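Local atomic coordinates of UDP-glucose:anthocyanidin 3-O-glucosyltransferase (Clitoria ternatea, PDB entry 4REL), a protein that belongs to the UDP-dependent glycosyltransferases of the GT-B fold, built from two domains with Rossmann-like parallel sheets. Residues Thr273-Glu287 and Trp298-Phe312. Sequence-based numbering, arbitrary orientation.
Sequences TVVSPPPQEVVAVAE and WALKESLLSILPKGF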
loop_
_atom_site.group_PDB
_atom_site.type_symbol
_atom_site.label_atom_id
_atom_site.label_comp_id
_atom_site.label_asym_id
_atom_site.label_seq_id
_atom_site.Cartn_x
_atom_site.Cartn_y
_atom_site.Cartn_z
ATOM N N THR A 273 -10.737 -3.386 0.512
ATOM C CA THR A 273 -11.525 -3.486 1.740
ATOM C C THR A 273 -11.516 -2.185 2.536
ATOM O O THR A 273 -11.426 -2.216 3.763
ATOM C CB THR A 273 -10.956 -4.567 2.681
ATOM O OG1 THR A 273 -9.667 -4.154 3.150
ATOM C CG2 THR A 273 -10.828 -5.897 1.970
ATOM N N VAL A 274 -11.595 -1.042 1.860
ATOM C CA VAL A 274 -11.542 0.239 2.572
ATOM C C VAL A 274 -12.667 1.191 2.168
ATOM O O VAL A 274 -13.283 1.834 3.021
ATOM C CB VAL A 274 -10.157 0.917 2.453
ATOM C CG1 VAL A 274 -10.244 2.404 2.789
ATOM C CG2 VAL A 274 -9.141 0.214 3.356
ATOM N N VAL A 275 -12.929 1.284 0.870
ATOM C CA VAL A 275 -14.092 2.017 0.389
ATOM C C VAL A 275 -15.027 1.023 -0.288
ATOM O O VAL A 275 -14.577 0.159 -1.039
ATOM C CB VAL A 275 -13.697 3.164 -0.573
ATOM C CG1 VAL A 275 -14.922 3.781 -1.221
ATOM C CG2 VAL A 275 -12.928 4.231 0.180
ATOM N N SER A 276 -16.318 1.116 0.016
ATOM C CA SER A 276 -17.308 0.271 -0.636
ATOM C C SER A 276 -17.486 0.714 -2.082
ATOM O O SER A 276 -17.687 1.898 -2.355
ATOM C CB SER A 276 -18.647 0.338 0.100
ATOM O OG SER A 276 -19.617 -0.487 -0.527
ATOM N N PRO A 277 -17.402 -0.235 -3.020
ATOM C CA PRO A 277 -17.658 0.123 -4.413
ATOM C C PRO A 277 -19.136 0.437 -4.562
ATOM O O PRO A 277 -19.953 -0.147 -3.838
ATOM C CB PRO A 277 -17.317 -1.159 -5.168
ATOM C CG PRO A 277 -17.581 -2.246 -4.175
ATOM C CD PRO A 277 -17.189 -1.681 -2.841
ATOM N N PRO A 278 -19.481 1.368 -5.462
ATOM C CA PRO A 278 -20.898 1.613 -5.737
ATOM C C PRO A 278 -21.557 0.301 -6.133
ATOM O O PRO A 278 -20.989 -0.431 -6.951
ATOM C CB PRO A 278 -20.861 2.560 -6.943
ATOM C CG PRO A 278 -19.555 3.270 -6.822
ATOM C CD PRO A 278 -18.593 2.256 -6.235
ATOM N N PRO A 279 -22.731 -0.002 -5.565
ATOM C CA PRO A 279 -23.403 -1.257 -5.917
ATOM C C PRO A 279 -23.582 -1.445 -7.423
ATOM O O PRO A 279 -23.475 -2.568 -7.908
ATOM C CB PRO A 279 -24.767 -1.145 -5.218
ATOM C CG PRO A 279 -24.905 0.300 -4.828
ATOM C CD PRO A 279 -23.507 0.781 -4.590
ATOM N N GLN A 280 -23.832 -0.363 -8.158
ATOM C CA GLN A 280 -23.999 -0.484 -9.601
ATOM C C GLN A 280 -22.715 -0.959 -10.292
ATOM O O GLN A 280 -22.771 -1.613 -11.330
ATOM C CB GLN A 280 -24.508 0.831 -10.218
ATOM C CG GLN A 280 -23.594 2.043 -10.028
ATOM C CD GLN A 280 -23.924 2.852 -8.782
ATOM O OE1 GLN A 280 -24.344 2.308 -7.757
ATOM N NE2 GLN A 280 -23.732 4.165 -8.868
ATOM N N GLU A 281 -21.560 -0.646 -9.715
ATOM C CA GLU A 281 -20.304 -1.144 -10.277
ATOM C C GLU A 281 -20.057 -2.602 -9.923
ATOM O O GLU A 281 -19.452 -3.340 -10.707
ATOM C CB GLU A 281 -19.120 -0.265 -9.863
ATOM C CG GLU A 281 -19.030 0.983 -10.695
ATOM C CD GLU A 281 -17.834 1.823 -10.368
ATOM O OE1 GLU A 281 -18.023 2.898 -9.768
ATOM O OE2 GLU A 281 -16.704 1.425 -10.726
ATOM N N VAL A 282 -20.520 -3.020 -8.748
ATOM C CA VAL A 282 -20.453 -4.436 -8.392
ATOM C C VAL A 282 -21.282 -5.234 -9.397
ATOM O O VAL A 282 -20.834 -6.261 -9.911
ATOM C CB VAL A 282 -20.964 -4.703 -6.969
ATOM C CG1 VAL A 282 -20.915 -6.193 -6.663
ATOM C CG2 VAL A 282 -20.137 -3.923 -5.961
ATOM N N VAL A 283 -22.488 -4.755 -9.684
ATOM C CA VAL A 283 -23.336 -5.393 -10.684
ATOM C C VAL A 283 -22.649 -5.420 -12.050
ATOM O O VAL A 283 -22.660 -6.439 -12.732
ATOM C CB VAL A 283 -24.699 -4.687 -10.825
ATOM C CG1 VAL A 283 -25.460 -5.237 -12.029
ATOM C CG2 VAL A 283 -25.513 -4.847 -9.550
ATOM N N ALA A 284 -22.053 -4.294 -12.439
ATOM C CA ALA A 284 -21.349 -4.201 -13.715
ATOM C C ALA A 284 -20.200 -5.200 -13.811
ATOM O O ALA A 284 -19.992 -5.815 -14.862
ATOM C CB ALA A 284 -20.827 -2.783 -13.946
ATOM N N VAL A 285 -19.450 -5.344 -12.724
ATOM C CA VAL A 285 -18.354 -6.310 -12.688
ATOM C C VAL A 285 -18.890 -7.723 -12.911
ATOM O O VAL A 285 -18.366 -8.467 -13.747
ATOM C CB VAL A 285 -17.570 -6.219 -11.368
ATOM C CG1 VAL A 285 -16.658 -7.437 -11.184
ATOM C CG2 VAL A 285 -16.757 -4.917 -11.336
ATOM N N ALA A 286 -19.950 -8.086 -12.193
ATOM C CA ALA A 286 -20.543 -9.414 -12.379
ATOM C C ALA A 286 -21.031 -9.646 -13.814
ATOM O O ALA A 286 -20.732 -10.683 -14.415
ATOM C CB ALA A 286 -21.674 -9.660 -11.375
ATOM N N GLU A 287 -21.774 -8.687 -14.367
ATOM C CA GLU A 287 -22.281 -8.825 -15.734
ATOM C C GLU A 287 -21.161 -9.014 -16.754
ATOM O O GLU A 287 -21.267 -9.843 -17.667
ATOM C CB GLU A 287 -23.113 -7.595 -16.111
ATOM C CG GLU A 287 -24.405 -7.489 -15.335
ATOM C CD GLU A 287 -25.174 -6.233 -15.665
ATOM O OE1 GLU A 287 -24.608 -5.345 -16.343
ATOM O OE2 GLU A 287 -26.344 -6.132 -15.244
ATOM N N TRP A 298 -13.039 -14.137 -7.988
ATOM C CA TRP A 298 -13.407 -12.813 -7.501
ATOM C C TRP A 298 -13.460 -12.866 -5.982
ATOM O O TRP A 298 -14.280 -13.591 -5.405
ATOM C CB TRP A 298 -14.766 -12.408 -8.088
ATOM C CG TRP A 298 -15.250 -11.013 -7.770
ATOM C CD1 TRP A 298 -14.598 -10.049 -7.047
ATOM C CD2 TRP A 298 -16.496 -10.429 -8.186
ATOM N NE1 TRP A 298 -15.364 -8.897 -6.998
ATOM C CE2 TRP A 298 -16.535 -9.112 -7.677
ATOM C CE3 TRP A 298 -17.585 -10.898 -8.930
ATOM C CZ2 TRP A 298 -17.616 -8.259 -7.893
ATOM C CZ3 TRP A 298 -18.663 -10.051 -9.141
ATOM C CH2 TRP A 298 -18.670 -8.748 -8.623
ATOM N N ALA A 299 -12.553 -12.131 -5.337
ATOM C CA ALA A 299 -12.560 -12.014 -3.889
ATOM C C ALA A 299 -13.487 -10.862 -3.577
ATOM O O ALA A 299 -13.179 -9.708 -3.889
ATOM C CB ALA A 299 -11.159 -11.743 -3.362
ATOM N N LEU A 300 -14.634 -11.195 -2.989
ATOM C CA LEU A 300 -15.734 -10.262 -2.786
ATOM C C LEU A 300 -16.273 -10.418 -1.363
ATOM O O LEU A 300 -16.567 -11.536 -0.927
ATOM C CB LEU A 300 -16.853 -10.561 -3.799
ATOM C CG LEU A 300 -18.145 -9.743 -3.727
ATOM C CD1 LEU A 300 -17.898 -8.299 -4.131
ATOM C CD2 LEU A 300 -19.227 -10.349 -4.610
ATOM N N LYS A 301 -16.406 -9.305 -0.640
ATOM C CA LYS A 301 -16.983 -9.347 0.703
ATOM C C LYS A 301 -18.370 -9.975 0.719
ATOM O O LYS A 301 -19.206 -9.713 -0.153
ATOM C CB LYS A 301 -17.048 -7.950 1.333
ATOM C CG LYS A 301 -15.716 -7.446 1.859
ATOM C CD LYS A 301 -15.869 -6.123 2.600
ATOM C CE LYS A 301 -14.507 -5.518 2.935
ATOM N NZ LYS A 301 -14.609 -4.155 3.539
ATOM N N GLU A 302 -18.596 -10.788 1.744
ATOM C CA GLU A 302 -19.819 -11.550 1.943
ATOM C C GLU A 302 -21.081 -10.693 1.858
ATOM O O GLU A 302 -22.104 -11.109 1.319
ATOM C CB GLU A 302 -19.715 -12.177 3.331
ATOM C CG GLU A 302 -20.684 -13.260 3.643
ATOM C CD GLU A 302 -20.336 -13.943 4.950
ATOM O OE1 GLU A 302 -20.813 -13.492 6.009
ATOM O OE2 GLU A 302 -19.560 -14.915 4.915
ATOM N N SER A 303 -20.993 -9.482 2.397
ATOM C CA SER A 303 -22.144 -8.595 2.481
ATOM C C SER A 303 -22.577 -8.088 1.112
ATOM O O SER A 303 -23.674 -7.545 0.959
ATOM C CB SER A 303 -21.825 -7.424 3.407
ATOM O OG SER A 303 -20.560 -6.883 3.106
ATOM N N LEU A 304 -21.715 -8.271 0.113
ATOM C CA LEU A 304 -22.035 -7.853 -1.245
ATOM C C LEU A 304 -22.700 -8.950 -2.081
ATOM O O LEU A 304 -23.148 -8.687 -3.198
ATOM C CB LEU A 304 -20.786 -7.313 -1.943
ATOM C CG LEU A 304 -20.227 -6.042 -1.293
ATOM C CD1 LEU A 304 -18.858 -5.684 -1.822
ATOM C CD2 LEU A 304 -21.190 -4.874 -1.486
ATOM N N LEU A 305 -22.774 -10.170 -1.551
ATOM C CA LEU A 305 -23.373 -11.260 -2.322
ATOM C C LEU A 305 -24.816 -10.955 -2.715
ATOM O O LEU A 305 -25.265 -11.337 -3.796
ATOM C CB LEU A 305 -23.299 -12.591 -1.566
ATOM C CG LEU A 305 -21.893 -13.135 -1.332
ATOM C CD1 LEU A 305 -21.958 -14.419 -0.520
ATOM C CD2 LEU A 305 -21.233 -13.396 -2.673
ATOM N N SER A 306 -25.531 -10.244 -1.844
ATOM C CA SER A 306 -26.958 -9.992 -2.049
ATOM C C SER A 306 -27.248 -9.025 -3.196
ATOM O O SER A 306 -28.381 -8.942 -3.672
ATOM C CB SER A 306 -27.618 -9.477 -0.759
ATOM O OG SER A 306 -26.979 -8.299 -0.285
ATOM N N ILE A 307 -26.239 -8.290 -3.650
ATOM C CA ILE A 307 -26.489 -7.341 -4.735
ATOM C C ILE A 307 -26.016 -7.846 -6.100
ATOM O O ILE A 307 -26.289 -7.218 -7.122
ATOM C CB ILE A 307 -25.908 -5.949 -4.441
ATOM C CG1 ILE A 307 -24.386 -5.998 -4.427
ATOM C CG2 ILE A 307 -26.464 -5.397 -3.124
ATOM C CD1 ILE A 307 -23.739 -4.630 -4.456
ATOM N N LEU A 308 -25.316 -8.979 -6.118
ATOM C CA LEU A 308 -24.966 -9.630 -7.380
ATOM C C LEU A 308 -26.245 -9.987 -8.117
ATOM O O LEU A 308 -27.254 -10.284 -7.474
ATOM C CB LEU A 308 -24.170 -10.904 -7.106
ATOM C CG LEU A 308 -22.792 -10.722 -6.483
ATOM C CD1 LEU A 308 -22.164 -12.086 -6.201
ATOM C CD2 LEU A 308 -21.897 -9.909 -7.404
ATOM N N PRO A 309 -26.218 -9.952 -9.464
ATOM C CA PRO A 309 -27.376 -10.329 -10.279
ATOM C C PRO A 309 -27.905 -11.696 -9.854
ATOM O O PRO A 309 -27.109 -12.579 -9.520
ATOM C CB PRO A 309 -26.792 -10.407 -11.696
ATOM C CG PRO A 309 -25.667 -9.425 -11.680
ATOM C CD PRO A 309 -25.071 -9.544 -10.296
ATOM N N LYS A 310 -29.225 -11.860 -9.825
ATOM C CA LYS A 310 -29.804 -13.150 -9.479
ATOM C C LYS A 310 -29.289 -14.240 -10.424
ATOM O O LYS A 310 -29.315 -14.079 -11.644
ATOM C CB LYS A 310 -31.334 -13.094 -9.532
ATOM C CG LYS A 310 -31.981 -14.417 -9.158
ATOM C CD LYS A 310 -33.500 -14.354 -9.158
ATOM C CE LYS A 310 -34.076 -15.655 -8.616
ATOM N NZ LYS A 310 -35.555 -15.720 -8.739
ATOM N N GLY A 311 -28.793 -15.337 -9.848
ATOM C CA GLY A 311 -28.311 -16.455 -10.638
ATOM C C GLY A 311 -26.898 -16.325 -11.184
ATOM O O GLY A 311 -26.379 -17.271 -11.787
ATOM N N PHE A 312 -26.270 -15.169 -10.992
ATOM C CA PHE A 312 -24.928 -14.959 -11.534
ATOM C C PHE A 312 -23.912 -15.976 -10.999
ATOM O O PHE A 312 -23.162 -16.576 -11.771
ATOM C CB PHE A 312 -24.442 -13.525 -11.279
ATOM C CG PHE A 312 -22.937 -13.385 -11.281
ATOM C CD1 PHE A 312 -22.223 -13.411 -12.471
ATOM C CD2 PHE A 312 -22.246 -13.221 -10.090
ATOM C CE1 PHE A 312 -20.835 -13.294 -12.473
ATOM C CE2 PHE A 312 -20.860 -13.097 -10.085
ATOM C CZ PHE A 312 -20.158 -13.139 -11.273
#
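The carbonyl oxygen of Pro278 is gripped twice, by Glu281 N at 2.8 Å and Val282 N at 3.2 Å, and so ties down the first turn of the helix that lies against 298-312. Pro278 is its N-cap; Pro279 follows, where a residue lacking an N-H costs the first turn nothing. Ile307 CD1 lies 3.7 Å from Val282 CB and also touches CA and CB of Pro279. Its chi1 of 67° sets CG1 between the backbone N and the carbonyl carbon, directing the longer branch at the helix. Val282 CG1 is wedged between this branch, Leu308 CD2 and the rim of Trp298, a place for a compact branched side chain.

The alanine one turn on is small enough to let two rings and a proline close in. Ala286 CB sits 3.6 Å from the centroid of the Phe312 ring and only 4° off the normal, a CH-pi contact over the ring's centre, and 3.6 Å from Pro309 CD. The same methyl meets Trp298 at the ring edge. Val285 CG1 covers one face of that indole, 3.6 Å from the centroid of the six-membered ring, while Leu300 CD2 lies over the opposite face.

Trp298 belongs to strand 296-299, which closes the right-handed beta-alpha-beta crossover begun by strand 266-270, as in Rossmann-like domains. On the far side of the helix, Glu281 forms a salt bridge with Arg362. Between the two segments, then, cohesion rests on dispersion, CH-pi contacts and burial of apolar surface, with the fit of the side chains probably setting how the helix seats.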